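Local structure of family 88 glycosyl hydrolase (Bacteroides thetaiotaomicron, 5NOA) at residues 51-62 with 80-91. The protein probably acts as a polysaccharide lyase that removes rhamnose caps from complex arabinogalactan proteins such as gum arabic. Residues are numbered along the deposited sequence; the frame is centred on the assembly and turned at random.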
loop_
_atom_site.group_PDB
_atom_site.type_symbol
_atom_site.label_atom_id
_atom_site.label_comp_id
_atom_site.label_asym_id
_atom_site.label_seq_id
_atom_site.Cartn_x
_atom_site.Cartn_y
_atom_site.Cartn_z
ATOM N N HIS A 51 -9.492 -15.748 -11.264
ATOM C CA HIS A 51 -9.682 -14.607 -10.400
ATOM C C HIS A 51 -10.546 -14.940 -9.206
ATOM O O HIS A 51 -11.511 -15.695 -9.278
ATOM C CB HIS A 51 -10.330 -13.491 -11.178
ATOM C CG HIS A 51 -9.474 -13.006 -12.291
ATOM N ND1 HIS A 51 -8.240 -12.441 -12.067
ATOM C CD2 HIS A 51 -9.641 -13.048 -13.636
ATOM C CE1 HIS A 51 -7.676 -12.165 -13.226
ATOM N NE2 HIS A 51 -8.509 -12.511 -14.190
ATOM N N GLY A 52 -10.230 -14.269 -8.102
ATOM C CA GLY A 52 -10.991 -14.348 -6.873
ATOM C C GLY A 52 -11.627 -13.037 -6.519
ATOM O O GLY A 52 -11.747 -12.146 -7.340
ATOM N N ARG A 53 -12.017 -12.929 -5.256
ATOM C CA ARG A 53 -12.865 -11.842 -4.819
ATOM C C ARG A 53 -12.130 -10.499 -4.799
ATOM O O ARG A 53 -10.891 -10.410 -4.931
ATOM C CB ARG A 53 -13.503 -12.176 -3.474
ATOM C CG ARG A 53 -12.522 -12.338 -2.333
ATOM C CD ARG A 53 -13.260 -12.651 -1.039
ATOM N NE ARG A 53 -12.305 -12.854 0.021
ATOM C CZ ARG A 53 -12.632 -13.250 1.248
ATOM N NH1 ARG A 53 -13.901 -13.468 1.574
ATOM N NH2 ARG A 53 -11.672 -13.431 2.108
ATOM N N SER A 54 -12.946 -9.480 -4.542
ATOM C CA SER A 54 -12.500 -8.080 -4.604
ATOM C C SER A 54 -11.816 -7.588 -3.331
ATOM O O SER A 54 -11.349 -6.454 -3.308
ATOM C CB SER A 54 -13.732 -7.184 -4.884
ATOM O OG SER A 54 -14.521 -7.074 -3.683
ATOM N N PHE A 55 -11.751 -8.422 -2.300
ATOM C CA PHE A 55 -11.229 -8.081 -0.978
ATOM C C PHE A 55 -9.755 -7.675 -1.028
ATOM O O PHE A 55 -9.044 -7.917 -2.028
ATOM C CB PHE A 55 -11.457 -9.296 -0.061
ATOM C CG PHE A 55 -11.407 -9.051 1.429
ATOM C CD1 PHE A 55 -12.189 -8.088 2.048
ATOM C CD2 PHE A 55 -10.659 -9.904 2.237
ATOM C CE1 PHE A 55 -12.186 -7.943 3.433
ATOM C CE2 PHE A 55 -10.643 -9.755 3.602
ATOM C CZ PHE A 55 -11.398 -8.769 4.193
ATOM N N TRP A 56 -9.291 -7.083 0.069
ATOM C CA TRP A 56 -8.054 -6.292 0.064
ATOM C C TRP A 56 -6.830 -7.012 -0.427
ATOM O O TRP A 56 -5.964 -6.372 -1.006
ATOM C CB TRP A 56 -7.764 -5.708 1.444
ATOM C CG TRP A 56 -7.320 -6.726 2.442
ATOM C CD1 TRP A 56 -8.119 -7.484 3.249
ATOM C CD2 TRP A 56 -5.966 -7.128 2.718
ATOM N NE1 TRP A 56 -7.348 -8.338 4.005
ATOM C CE2 TRP A 56 -6.024 -8.121 3.696
ATOM C CE3 TRP A 56 -4.712 -6.736 2.210
ATOM C CZ2 TRP A 56 -4.887 -8.748 4.184
ATOM C CZ3 TRP A 56 -3.579 -7.374 2.700
ATOM C CH2 TRP A 56 -3.686 -8.381 3.667
ATOM N N ASP A 57 -6.685 -8.284 -0.089
ATOM C CA ASP A 57 -5.417 -8.946 -0.411
ATOM C C ASP A 57 -5.280 -9.099 -1.936
ATOM O O ASP A 57 -4.220 -8.821 -2.498
ATOM C CB ASP A 57 -5.285 -10.249 0.367
ATOM C CG ASP A 57 -6.435 -11.264 0.132
ATOM O OD1 ASP A 57 -7.640 -10.883 -0.018
ATOM O OD2 ASP A 57 -6.131 -12.474 0.129
ATOM N N ASN A 58 -6.358 -9.511 -2.594
ATOM C CA ASN A 58 -6.348 -9.571 -4.057
ATOM C C ASN A 58 -6.269 -8.178 -4.629
ATOM O O ASN A 58 -5.522 -7.916 -5.592
ATOM C CB ASN A 58 -7.590 -10.278 -4.578
ATOM C CG ASN A 58 -7.609 -11.739 -4.266
ATOM O OD1 ASN A 58 -6.567 -12.367 -4.092
ATOM N ND2 ASN A 58 -8.803 -12.291 -4.203
ATOM N N ALA A 59 -7.005 -7.246 -4.042
ATOM C CA ALA A 59 -7.021 -5.878 -4.544
ATOM C C ALA A 59 -5.657 -5.201 -4.447
ATOM O O ALA A 59 -5.295 -4.385 -5.297
ATOM C CB ALA A 59 -8.084 -5.070 -3.847
ATOM N N ALA A 60 -4.899 -5.528 -3.404
ATOM C CA ALA A 60 -3.572 -4.967 -3.230
ATOM C C ALA A 60 -2.646 -5.445 -4.327
ATOM O O ALA A 60 -1.859 -4.669 -4.868
ATOM C CB ALA A 60 -3.026 -5.275 -1.835
ATOM N N TYR A 61 -2.701 -6.734 -4.667
ATOM C CA TYR A 61 -1.973 -7.244 -5.819
ATOM C C TYR A 61 -2.300 -6.397 -7.048
ATOM O O TYR A 61 -1.395 -5.983 -7.781
ATOM C CB TYR A 61 -2.262 -8.742 -6.096
ATOM C CG TYR A 61 -1.777 -9.093 -7.468
ATOM C CD1 TYR A 61 -0.425 -9.248 -7.747
ATOM C CD2 TYR A 61 -2.649 -9.092 -8.549
ATOM C CE1 TYR A 61 0.039 -9.417 -9.049
ATOM C CE2 TYR A 61 -2.192 -9.274 -9.831
ATOM C CZ TYR A 61 -0.857 -9.419 -10.087
ATOM O OH TYR A 61 -0.433 -9.558 -11.401
ATOM N N HIS A 62 -3.584 -6.144 -7.292
ATOM C CA HIS A 62 -3.974 -5.426 -8.494
ATOM C C HIS A 62 -3.431 -4.011 -8.541
ATOM O O HIS A 62 -3.132 -3.515 -9.628
ATOM C CB HIS A 62 -5.487 -5.509 -8.729
ATOM C CG HIS A 62 -5.879 -6.828 -9.301
ATOM N ND1 HIS A 62 -5.732 -7.108 -10.648
ATOM C CD2 HIS A 62 -6.263 -7.980 -8.686
ATOM C CE1 HIS A 62 -6.025 -8.385 -10.824
ATOM N NE2 HIS A 62 -6.357 -8.937 -9.665
ATOM N N TYR A 80 -5.426 -8.866 -17.299
ATOM C CA TYR A 80 -5.560 -9.582 -16.046
ATOM C C TYR A 80 -6.370 -8.794 -15.028
ATOM O O TYR A 80 -7.255 -9.339 -14.384
ATOM C CB TYR A 80 -4.164 -9.907 -15.509
ATOM C CG TYR A 80 -4.153 -10.938 -14.409
ATOM C CD1 TYR A 80 -4.228 -12.281 -14.683
ATOM C CD2 TYR A 80 -4.014 -10.559 -13.071
ATOM C CE1 TYR A 80 -4.220 -13.230 -13.696
ATOM C CE2 TYR A 80 -3.979 -11.500 -12.079
ATOM C CZ TYR A 80 -4.066 -12.827 -12.398
ATOM O OH TYR A 80 -4.012 -13.764 -11.377
ATOM N N SER A 81 -6.068 -7.490 -14.900
ATOM C CA SER A 81 -6.884 -6.658 -14.002
ATOM C C SER A 81 -8.331 -6.459 -14.506
ATOM O O SER A 81 -9.272 -6.446 -13.704
ATOM C CB SER A 81 -6.222 -5.328 -13.690
ATOM O OG SER A 81 -5.150 -5.487 -12.800
ATOM N N LYS A 82 -8.513 -6.299 -15.822
ATOM C CA LYS A 82 -9.864 -6.199 -16.371
ATOM C C LYS A 82 -10.649 -7.475 -16.067
ATOM O O LYS A 82 -11.825 -7.402 -15.696
ATOM C CB LYS A 82 -9.845 -6.019 -17.882
ATOM C CG LYS A 82 -9.490 -4.639 -18.329
ATOM C CD LYS A 82 -9.523 -4.608 -19.837
ATOM C CE LYS A 82 -9.226 -3.240 -20.361
ATOM N NZ LYS A 82 -9.024 -3.335 -21.836
ATOM N N GLY A 83 -10.001 -8.633 -16.185
ATOM C CA GLY A 83 -10.694 -9.886 -15.905
ATOM C C GLY A 83 -11.144 -9.987 -14.462
ATOM O O GLY A 83 -12.252 -10.446 -14.163
ATOM N N TRP A 84 -10.298 -9.509 -13.556
ATOM C CA TRP A 84 -10.653 -9.507 -12.137
ATOM C C TRP A 84 -11.781 -8.556 -11.839
ATOM O O TRP A 84 -12.693 -8.890 -11.096
ATOM C CB TRP A 84 -9.412 -9.204 -11.316
ATOM C CG TRP A 84 -9.603 -9.028 -9.853
ATOM C CD1 TRP A 84 -9.724 -10.005 -8.913
ATOM C CD2 TRP A 84 -9.590 -7.808 -9.135
ATOM N NE1 TRP A 84 -9.766 -9.470 -7.652
ATOM C CE2 TRP A 84 -9.673 -8.116 -7.760
ATOM C CE3 TRP A 84 -9.452 -6.477 -9.508
ATOM C CZ2 TRP A 84 -9.661 -7.137 -6.777
ATOM C CZ3 TRP A 84 -9.473 -5.507 -8.533
ATOM C CH2 TRP A 84 -9.541 -5.841 -7.191
ATOM N N ALA A 85 -11.739 -7.385 -12.453
ATOM C CA ALA A 85 -12.801 -6.390 -12.242
ATOM C C ALA A 85 -14.138 -6.909 -12.741
ATOM O O ALA A 85 -15.152 -6.762 -12.062
ATOM C CB ALA A 85 -12.440 -5.055 -12.907
ATOM N N GLU A 86 -14.122 -7.540 -13.917
ATOM C CA GLU A 86 -15.331 -8.119 -14.498
ATOM C C GLU A 86 -15.859 -9.259 -13.618
ATOM O O GLU A 86 -17.073 -9.342 -13.357
ATOM C CB GLU A 86 -15.069 -8.643 -15.909
ATOM C CG GLU A 86 -14.817 -7.530 -16.941
ATOM C CD GLU A 86 -16.039 -6.714 -17.398
ATOM O OE1 GLU A 86 -17.176 -6.904 -16.903
ATOM O OE2 GLU A 86 -15.843 -5.852 -18.287
ATOM N N HIS A 87 -14.959 -10.102 -13.116
ATOM C CA HIS A 87 -15.336 -11.217 -12.266
ATOM C C HIS A 87 -16.082 -10.694 -11.020
ATOM O O HIS A 87 -17.074 -11.278 -10.574
ATOM C CB HIS A 87 -14.106 -11.976 -11.816
ATOM C CG HIS A 87 -14.379 -13.060 -10.835
ATOM N ND1 HIS A 87 -14.938 -14.265 -11.200
ATOM C CD2 HIS A 87 -14.148 -13.140 -9.510
ATOM C CE1 HIS A 87 -15.041 -15.036 -10.126
ATOM N NE2 HIS A 87 -14.577 -14.367 -9.086
ATOM N N ASN A 88 -15.639 -9.555 -10.492
ATOM C CA ASN A 88 -16.187 -8.929 -9.295
ATOM C C ASN A 88 -17.280 -7.901 -9.584
ATOM O O ASN A 88 -17.726 -7.220 -8.676
ATOM C CB ASN A 88 -15.045 -8.371 -8.456
ATOM C CG ASN A 88 -14.254 -9.479 -7.803
ATOM O OD1 ASN A 88 -14.791 -10.211 -6.986
ATOM N ND2 ASN A 88 -12.995 -9.645 -8.193
ATOM N N GLU A 89 -17.714 -7.836 -10.847
ATOM C CA GLU A 89 -18.796 -6.995 -11.302
ATOM C C GLU A 89 -18.555 -5.504 -10.997
ATOM O O GLU A 89 -19.486 -4.755 -10.791
ATOM C CB GLU A 89 -20.149 -7.442 -10.702
ATOM C CG GLU A 89 -20.517 -8.903 -10.889
ATOM C CD GLU A 89 -21.883 -9.258 -10.289
ATOM O OE1 GLU A 89 -21.974 -10.271 -9.576
ATOM O OE2 GLU A 89 -22.885 -8.539 -10.536
ATOM N N TRP A 90 -17.283 -5.108 -10.950
ATOM C CA TRP A 90 -16.975 -3.707 -10.696
ATOM C C TRP A 90 -17.506 -3.234 -9.327
ATOM O O TRP A 90 -17.859 -2.071 -9.157
ATOM C CB TRP A 90 -17.418 -2.777 -11.857
ATOM C CG TRP A 90 -16.861 -3.259 -13.158
ATOM C CD1 TRP A 90 -17.418 -4.169 -14.008
ATOM C CD2 TRP A 90 -15.623 -2.880 -13.749
ATOM N NE1 TRP A 90 -16.601 -4.383 -15.078
ATOM C CE2 TRP A 90 -15.494 -3.583 -14.963
ATOM C CE3 TRP A 90 -14.611 -1.979 -13.385
ATOM C CZ2 TRP A 90 -14.385 -3.429 -15.812
ATOM C CZ3 TRP A 90 -13.536 -1.830 -14.235
ATOM C CH2 TRP A 90 -13.424 -2.546 -15.423
ATOM N N LYS A 91 -17.557 -4.169 -8.368
ATOM C CA LYS A 91 -18.026 -3.904 -7.007
ATOM C C LYS A 91 -17.027 -4.427 -6.002
ATOM O O LYS A 91 -16.191 -5.294 -6.327
ATOM C CB LYS A 91 -19.385 -4.583 -6.752
ATOM C CG LYS A 91 -20.528 -4.076 -7.597
ATOM C CD LYS A 91 -21.813 -4.845 -7.323
ATOM C CE LYS A 91 -22.921 -4.290 -8.173
ATOM N NZ LYS A 91 -24.171 -4.998 -7.862
#
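Trp84 lies flat against the imidazole of His62 and reaches the loop before helix 56-72. Trp84 CB sits over one face of the His51 ring in a CH-pi contact, 3.9 Å from the centroid, while His51 CE1 points edge-on into the face of the Tyr80 ring. With CG anti to the backbone N (chi1 174°), the indole is laid over one face of the His62 imidazole; Trp84 CG comes within 3.3 Å of His62 NE2, and the two five-membered rings form an offset stack. Ser81 OG hydrogen-bonds His62 ND1 near the ring plane at 2.8 Å, which helps hold the imidazole's rotation. Trp84 NE1 donates to Arg53 O (3.1 Å) from above the carbonyl plane, and Asn58 ND2 meets the same oxygen from the opposite face. Asn88 ND2 lies over the other indole face and donates to Gly52 O at 2.9 Å. The tip, Trp84 CH2, rests 3.7 Å from Ala59 CB. A leucine in place of Trp84 would probably leave Arg53 O without its indole donor and His62 without its stacking partner. Helices 56-72 and 75-87 run roughly antiparallel (151° between the short segments), as in the (alpha/alpha)6 barrel of this family, with helix 120-130 touching Trp84 and His62.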